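Local coordinates for EGF family domain-containing protein (PDB 4Z80), which binds a peptide of the rhoptry neck protein RON2L1 and, as a Toxoplasma apical membrane antigen, probably acts at the moving junction in host-cell invasion, at residues G59-Y64 with P88-A92; M153-Y157 with Y209-G213; F275-A280 with L291-H295. All blocks are in the same frame, centred on the assembly; numbering follows the deposited sequence.

Interaction 1: residues G59-Y64 with P88-A92; sequences GYSEMY and PYMAA
Residues 59-64 and 88-92 run antiparallel, their strands 60-62 and 89-91 approaching to 4.4 Å at 137°. Ser61 and Met90 form the hydrogen-bonded pair: Ser61 N donates to Met90 O at 3.0 Å, and Met90 N to Ser61 O at 2.8 Å. Tyr60 with Ala91 and Glu62 with Tyr89 are the flanking non-hydrogen-bonded pairs. Beyond them, Ala92 N reaches Gly59 O at 3.0 Å, and Met63 N reaches Pro88 O at 2.9 Å, nearly linear at 175°. The product is a two-stranded antiparallel sheet that closes a 23-residue loop chiefly through backbone pairing. Gly59 O also accepts from Gln297, and Glu62 O from Arg50; Tyr60 N bonds to Asp392 and Tyr89 O to Thr81. Among side chains, Ser61 (chi1 p) gives its OG to Asp27, while Tyr60 OH pairs with Gln297 N. Tyr60 and Tyr89, both chi1 m, lie with planes at 10° but slid apart, centroids 5.3 Å; Tyr60 CB sits over the Tyr89 ring face, a CH-pi contact 3.9 Å from the centroid. One water, 2.8 Å from both Glu62 OE2 and Tyr89 OH, donates to the carboxylate. Extended Met90 (p, t, t) brings CE to 3.4 Å from Ser61 OG and 3.9 Å from Tyr64 CB.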
# COMPACT_ATOMS: atom_id res chain seq x y z
N GLY A 59 3.75 -5.25 -8.22
CA GLY A 59 4.59 -6.10 -7.39
C GLY A 59 3.79 -7.13 -6.63
O GLY A 59 2.86 -6.78 -5.92
N TYR A 60 4.17 -8.40 -6.79
CA TYR A 60 3.49 -9.52 -6.15
C TYR A 60 4.49 -10.52 -5.61
O TYR A 60 5.55 -10.76 -6.21
CB TYR A 60 2.58 -10.28 -7.12
CG TYR A 60 1.41 -9.53 -7.70
CD1 TYR A 60 0.55 -8.81 -6.89
CD2 TYR A 60 1.17 -9.54 -9.06
CE1 TYR A 60 -0.52 -8.11 -7.43
CE2 TYR A 60 0.10 -8.86 -9.61
CZ TYR A 60 -0.74 -8.14 -8.80
OH TYR A 60 -1.80 -7.45 -9.34
N SER A 61 4.13 -11.16 -4.50
CA SER A 61 4.76 -12.41 -4.11
C SER A 61 3.71 -13.32 -3.50
O SER A 61 2.60 -12.88 -3.18
CB SER A 61 5.90 -12.17 -3.12
OG SER A 61 5.39 -11.70 -1.89
N GLU A 62 4.04 -14.59 -3.35
CA GLU A 62 3.09 -15.53 -2.79
C GLU A 62 2.66 -15.15 -1.39
O GLU A 62 3.50 -14.83 -0.54
CB GLU A 62 3.68 -16.94 -2.78
CG GLU A 62 3.74 -17.59 -4.16
CD GLU A 62 4.83 -17.05 -5.06
OE1 GLU A 62 5.74 -16.33 -4.57
OE2 GLU A 62 4.78 -17.33 -6.28
N MET A 63 1.36 -15.18 -1.15
CA MET A 63 0.84 -14.93 0.18
C MET A 63 1.61 -15.77 1.20
O MET A 63 1.77 -16.98 1.04
CB MET A 63 -0.66 -15.24 0.24
CG MET A 63 -1.27 -15.12 1.64
SD MET A 63 -1.09 -13.50 2.41
CE MET A 63 -2.30 -12.55 1.49
N TYR A 64 2.09 -15.09 2.23
CA TYR A 64 2.87 -15.70 3.29
C TYR A 64 2.09 -15.54 4.58
O TYR A 64 1.79 -14.42 4.99
CB TYR A 64 4.24 -15.05 3.40
CG TYR A 64 5.10 -15.55 4.52
CD1 TYR A 64 5.83 -16.73 4.39
CD2 TYR A 64 5.22 -14.84 5.71
CE1 TYR A 64 6.63 -17.20 5.41
CE2 TYR A 64 6.02 -15.30 6.74
CZ TYR A 64 6.73 -16.47 6.58
OH TYR A 64 7.53 -16.93 7.60
N PRO A 88 -2.44 -16.86 -5.64
CA PRO A 88 -2.71 -16.16 -4.38
C PRO A 88 -1.53 -15.29 -3.97
O PRO A 88 -0.63 -15.71 -3.26
CB PRO A 88 -2.97 -17.29 -3.39
CG PRO A 88 -2.31 -18.47 -3.94
CD PRO A 88 -2.18 -18.30 -5.43
N TYR A 89 -1.55 -14.07 -4.49
CA TYR A 89 -0.47 -13.10 -4.31
C TYR A 89 -0.82 -11.99 -3.32
O TYR A 89 -1.92 -11.43 -3.35
CB TYR A 89 -0.13 -12.44 -5.65
CG TYR A 89 0.67 -13.25 -6.65
CD1 TYR A 89 1.65 -14.15 -6.25
CD2 TYR A 89 0.47 -13.06 -8.01
CE1 TYR A 89 2.38 -14.86 -7.20
CE2 TYR A 89 1.19 -13.75 -8.95
CZ TYR A 89 2.14 -14.65 -8.54
OH TYR A 89 2.86 -15.33 -9.50
N MET A 90 0.15 -11.65 -2.47
CA MET A 90 0.11 -10.39 -1.73
C MET A 90 0.89 -9.32 -2.49
O MET A 90 1.82 -9.63 -3.24
CB MET A 90 0.66 -10.56 -0.31
CG MET A 90 2.10 -11.01 -0.23
SD MET A 90 2.52 -11.40 1.49
CE MET A 90 4.26 -11.75 1.30
N ALA A 91 0.50 -8.06 -2.30
CA ALA A 91 1.24 -6.93 -2.85
C ALA A 91 2.62 -6.89 -2.20
O ALA A 91 2.74 -6.99 -0.97
CB ALA A 91 0.50 -5.63 -2.61
N ALA A 92 3.66 -6.75 -3.02
CA ALA A 92 5.04 -6.88 -2.56
C ALA A 92 5.92 -5.78 -3.13
O ALA A 92 5.58 -5.18 -4.15
CB ALA A 92 5.60 -8.24 -2.95
O HOH W 1 5.47 -15.94 -8.56

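Interaction 2: residues M153-Y157 with Y209-G213; sequences MYAGY and YAFHG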
# COMPACT_ATOMS: atom_id res chain seq x y z
N MET A 153 -9.86 -0.64 2.48
CA MET A 153 -10.30 -1.66 3.42
C MET A 153 -11.42 -1.11 4.30
O MET A 153 -11.51 0.10 4.52
CB MET A 153 -9.12 -2.15 4.26
CG MET A 153 -9.43 -3.33 5.17
SD MET A 153 -10.16 -4.69 4.25
CE MET A 153 -10.32 -5.91 5.56
N TYR A 154 -12.26 -2.01 4.80
CA TYR A 154 -13.31 -1.66 5.75
C TYR A 154 -12.74 -0.84 6.89
O TYR A 154 -11.60 -1.04 7.30
CB TYR A 154 -14.00 -2.92 6.27
CG TYR A 154 -14.50 -3.83 5.17
CD1 TYR A 154 -15.56 -3.44 4.35
CD2 TYR A 154 -13.90 -5.06 4.93
CE1 TYR A 154 -16.01 -4.26 3.33
CE2 TYR A 154 -14.36 -5.88 3.92
CZ TYR A 154 -15.41 -5.48 3.12
OH TYR A 154 -15.86 -6.30 2.11
N ALA A 155 -13.54 0.08 7.41
CA ALA A 155 -13.06 1.00 8.43
C ALA A 155 -12.66 0.30 9.72
O ALA A 155 -11.74 0.73 10.41
CB ALA A 155 -14.13 2.03 8.73
N GLY A 156 -13.37 -0.77 10.06
CA GLY A 156 -13.12 -1.49 11.29
C GLY A 156 -14.02 -2.70 11.38
O GLY A 156 -14.84 -2.94 10.49
N TYR A 157 -13.86 -3.46 12.45
CA TYR A 157 -14.64 -4.68 12.66
C TYR A 157 -14.65 -4.99 14.16
O TYR A 157 -13.60 -5.00 14.79
CB TYR A 157 -14.07 -5.85 11.85
CG TYR A 157 -14.74 -7.16 12.14
CD1 TYR A 157 -16.07 -7.38 11.79
CD2 TYR A 157 -14.05 -8.19 12.76
CE1 TYR A 157 -16.68 -8.59 12.07
CE2 TYR A 157 -14.66 -9.39 13.04
CZ TYR A 157 -15.96 -9.59 12.70
OH TYR A 157 -16.56 -10.80 12.99
N TYR A 209 -14.48 5.67 15.74
CA TYR A 209 -13.19 5.95 15.12
C TYR A 209 -13.03 5.01 13.92
O TYR A 209 -13.99 4.82 13.17
CB TYR A 209 -12.06 5.78 16.14
CG TYR A 209 -12.11 6.80 17.26
CD1 TYR A 209 -11.81 8.14 17.02
CD2 TYR A 209 -12.46 6.43 18.55
CE1 TYR A 209 -11.86 9.08 18.03
CE2 TYR A 209 -12.51 7.36 19.57
CZ TYR A 209 -12.21 8.68 19.31
OH TYR A 209 -12.26 9.62 20.31
N ALA A 210 -11.85 4.43 13.75
CA ALA A 210 -11.56 3.55 12.63
C ALA A 210 -10.22 2.87 12.88
O ALA A 210 -9.39 3.41 13.61
CB ALA A 210 -11.51 4.32 11.34
N PHE A 211 -10.00 1.70 12.29
CA PHE A 211 -8.69 1.06 12.39
C PHE A 211 -7.64 1.74 11.50
O PHE A 211 -6.44 1.52 11.69
CB PHE A 211 -8.76 -0.42 12.03
CG PHE A 211 -9.53 -1.28 13.01
CD1 PHE A 211 -9.88 -0.82 14.28
CD2 PHE A 211 -9.88 -2.57 12.66
CE1 PHE A 211 -10.57 -1.64 15.16
CE2 PHE A 211 -10.57 -3.39 13.54
CZ PHE A 211 -10.92 -2.92 14.78
N HIS A 212 -8.08 2.53 10.53
CA HIS A 212 -7.20 3.22 9.59
C HIS A 212 -7.96 4.37 8.94
O HIS A 212 -9.19 4.38 8.94
CB HIS A 212 -6.69 2.25 8.52
CG HIS A 212 -7.76 1.73 7.62
ND1 HIS A 212 -7.90 2.15 6.32
CD2 HIS A 212 -8.76 0.86 7.86
CE1 HIS A 212 -8.94 1.53 5.77
NE2 HIS A 212 -9.48 0.75 6.69
N GLY A 213 -7.22 5.33 8.39
CA GLY A 213 -7.82 6.47 7.73
C GLY A 213 -8.09 7.63 8.66
O GLY A 213 -8.03 7.49 9.88
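Two loops without regular secondary structure can still be joined precisely when side-chain torsions present the right groups, and residues 153-157 with 209-213 illustrate the point. His212 adopts chi1 p with chi2 at 107°, which swings its imidazole back to the facing loop although the CA-to-CB bond leaves sideways. NE2 then donates to Tyr154 O at 2.8 Å and, in a weak and bent bond, to Met153 O at 3.0 Å, both carbonyls lying near the ring plane. Met153 itself sets out toward the facing loop at its CA-to-CB bond, but its t, p, t side chain leads away to Trp266 and Phe275. The CA-to-CB bond of Phe211 points toward the other loop. With chi1 m and chi2 at -13°, it lays its ring against Gly156, whose CA stands 4.0 Å from the ring centroid, over the face, in a CH-pi contact. Its backbone contributes as well, Phe211 N donating to Ala155 O at 2.7 Å. The methyl groups of Ala155 and Ala210 meet more loosely, CB to CB 4.3 Å. Tyr157, chi1 t, sends its phenol away from the contact, where OH bonds to Ser11 O of the Cytoadherence-linked asexual protein chain, the RON2L1 peptide of this complex; the contact thus borders the ligand-binding groove. Tyr154, chi1 m, also turns away, its OH meeting Ala123 N. The Phe211 ring also meets Trp266, and strand 289-291 runs alongside, with Leu291 touching both Met153 and His212.

Interaction 3: residues F275-A280 with L291-H295; sequences FRSLPA and LLGYH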
# COMPACT_ATOMS: atom_id res chain seq x y z
N PHE A 275 -7.86 -11.65 4.55
CA PHE A 275 -7.17 -10.36 4.50
C PHE A 275 -5.88 -10.42 5.30
O PHE A 275 -5.90 -10.58 6.52
CB PHE A 275 -8.07 -9.24 5.04
CG PHE A 275 -9.32 -9.02 4.23
CD1 PHE A 275 -9.28 -8.27 3.07
CD2 PHE A 275 -10.53 -9.57 4.62
CE1 PHE A 275 -10.42 -8.06 2.32
CE2 PHE A 275 -11.67 -9.38 3.87
CZ PHE A 275 -11.62 -8.61 2.71
N ARG A 276 -4.75 -10.28 4.62
CA ARG A 276 -3.45 -10.32 5.28
C ARG A 276 -2.44 -9.51 4.49
O ARG A 276 -2.49 -9.45 3.26
CB ARG A 276 -2.96 -11.76 5.44
CG ARG A 276 -1.59 -11.89 6.10
CD ARG A 276 -1.27 -13.32 6.51
NE ARG A 276 0.06 -13.40 7.11
CZ ARG A 276 0.32 -13.48 8.42
NH1 ARG A 276 -0.66 -13.51 9.32
NH2 ARG A 276 1.58 -13.54 8.82
N SER A 277 -1.51 -8.89 5.22
CA SER A 277 -0.42 -8.14 4.63
C SER A 277 -0.92 -7.12 3.61
O SER A 277 -0.39 -7.00 2.51
CB SER A 277 0.60 -9.09 4.01
OG SER A 277 1.08 -9.98 5.01
N LEU A 278 -1.93 -6.37 4.01
CA LEU A 278 -2.59 -5.46 3.09
C LEU A 278 -1.69 -4.31 2.70
O LEU A 278 -0.98 -3.75 3.54
CB LEU A 278 -3.87 -4.90 3.71
CG LEU A 278 -4.97 -5.93 4.02
CD1 LEU A 278 -6.17 -5.23 4.63
CD2 LEU A 278 -5.38 -6.70 2.78
N PRO A 279 -1.72 -3.91 1.42
CA PRO A 279 -1.02 -2.69 1.03
C PRO A 279 -1.77 -1.46 1.53
O PRO A 279 -2.90 -1.57 2.02
CB PRO A 279 -1.01 -2.78 -0.50
CG PRO A 279 -2.25 -3.49 -0.84
CD PRO A 279 -2.50 -4.47 0.30
N ALA A 280 -1.15 -0.29 1.42
CA ALA A 280 -1.73 0.93 1.93
C ALA A 280 -1.32 2.13 1.09
O ALA A 280 -0.31 2.10 0.39
CB ALA A 280 -1.32 1.15 3.39
N LEU A 291 -5.52 1.76 4.61
CA LEU A 291 -5.33 0.38 4.20
C LEU A 291 -6.18 0.08 2.97
O LEU A 291 -7.31 0.56 2.88
CB LEU A 291 -5.70 -0.58 5.33
CG LEU A 291 -4.92 -0.40 6.64
CD1 LEU A 291 -5.46 -1.36 7.68
CD2 LEU A 291 -3.43 -0.61 6.45
N LEU A 292 -5.61 -0.68 2.03
CA LEU A 292 -6.34 -1.16 0.86
C LEU A 292 -6.77 -2.60 1.10
O LEU A 292 -6.04 -3.39 1.68
CB LEU A 292 -5.49 -1.06 -0.40
CG LEU A 292 -4.93 0.32 -0.74
CD1 LEU A 292 -4.04 0.23 -1.98
CD2 LEU A 292 -6.04 1.33 -0.95
N GLY A 293 -7.97 -2.94 0.62
CA GLY A 293 -8.51 -4.27 0.86
C GLY A 293 -8.06 -5.31 -0.16
O GLY A 293 -8.24 -6.50 0.05
N TYR A 294 -7.47 -4.84 -1.25
CA TYR A 294 -7.09 -5.69 -2.37
C TYR A 294 -5.61 -5.57 -2.70
O TYR A 294 -5.04 -4.46 -2.66
CB TYR A 294 -7.90 -5.32 -3.62
CG TYR A 294 -9.39 -5.58 -3.57
CD1 TYR A 294 -9.91 -6.72 -2.98
CD2 TYR A 294 -10.27 -4.68 -4.16
CE1 TYR A 294 -11.28 -6.96 -2.97
CE2 TYR A 294 -11.64 -4.92 -4.16
CZ TYR A 294 -12.14 -6.06 -3.57
OH TYR A 294 -13.51 -6.30 -3.56
N HIS A 295 -4.99 -6.70 -3.02
CA HIS A 295 -3.59 -6.76 -3.44
C HIS A 295 -3.41 -6.47 -4.93
O HIS A 295 -2.33 -6.07 -5.36
CB HIS A 295 -3.00 -8.13 -3.14
CG HIS A 295 -2.97 -8.46 -1.68
ND1 HIS A 295 -2.00 -7.96 -0.83
CD2 HIS A 295 -3.78 -9.23 -0.93
CE1 HIS A 295 -2.23 -8.42 0.39
NE2 HIS A 295 -3.30 -9.20 0.36
O HOH W 2 -5.46 -10.43 1.65
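The base of a beta-hairpin, strands 280-283 and 289-291, brings residues 291-295 back beside 275-280, within the PAN-type region assigned to the apical membrane antigen 1 family. Leu291, the last residue of strand 289-291, pairs with Ala280 as an antiparallel non-hydrogen-bonded pair, CA to CA 4.3 Å, and its CD2 lies 4.1 Å from Ala280 CB. Leu292 supplies the one direct backbone hydrogen bond, its N donating to Pro279 O at 2.9 Å with a nearly straight geometry of 169°, while its CB packs 4.1 Å from Pro279 CG. At Gly293 the strand pairing has ended; its carbonyl O lies 3.5 Å from Phe275 CE1, near the plane of that ring. Tyr294 turns its side chain away, its OH bonding to Glu149, yet its backbone O still rests 3.5 Å from Pro279 CG. His295 then brings its imidazole back to the first segment: CE1 stands 3.1 Å from Ser277 O, ND1 lies 3.7 Å from Pro279 CD, and NE2 shares a water with Arg276 N, at 2.8 Å and 3.1 Å from it respectively. The guanidinium of Arg276 itself is engaged by Asp175 and Glu177. The chemistry is therefore divided, with aliphatic packing and a single backbone hydrogen bond near Ala280 and Leu291, and imidazole and a bridging water meeting the polar backbone toward His295.

Followed from the N terminus, the three contacts close in series, none nested or crossed. Interaction 1 closes a loop of 23 residues that includes helix 80-84. Interaction 2 then closes the longest excursion, 51 residues including helix 165-172, and interaction 3 the shortest, 10 residues around the turn from strand 280-283 to strand 289-291. Interaction 3 lies between the others and touches both. Tyr64 O accepts from Arg276 NE at 2.9 Å, and His295 packs against Met90 and Ala91; Met153 N donates to Leu291 O at 2.8 Å. Interactions 1 and 2 do not touch, so residues 275-280 and 291-295 bridge the two-stranded sheet to the loops of interaction 2, where Tyr157 touches the bound peptide.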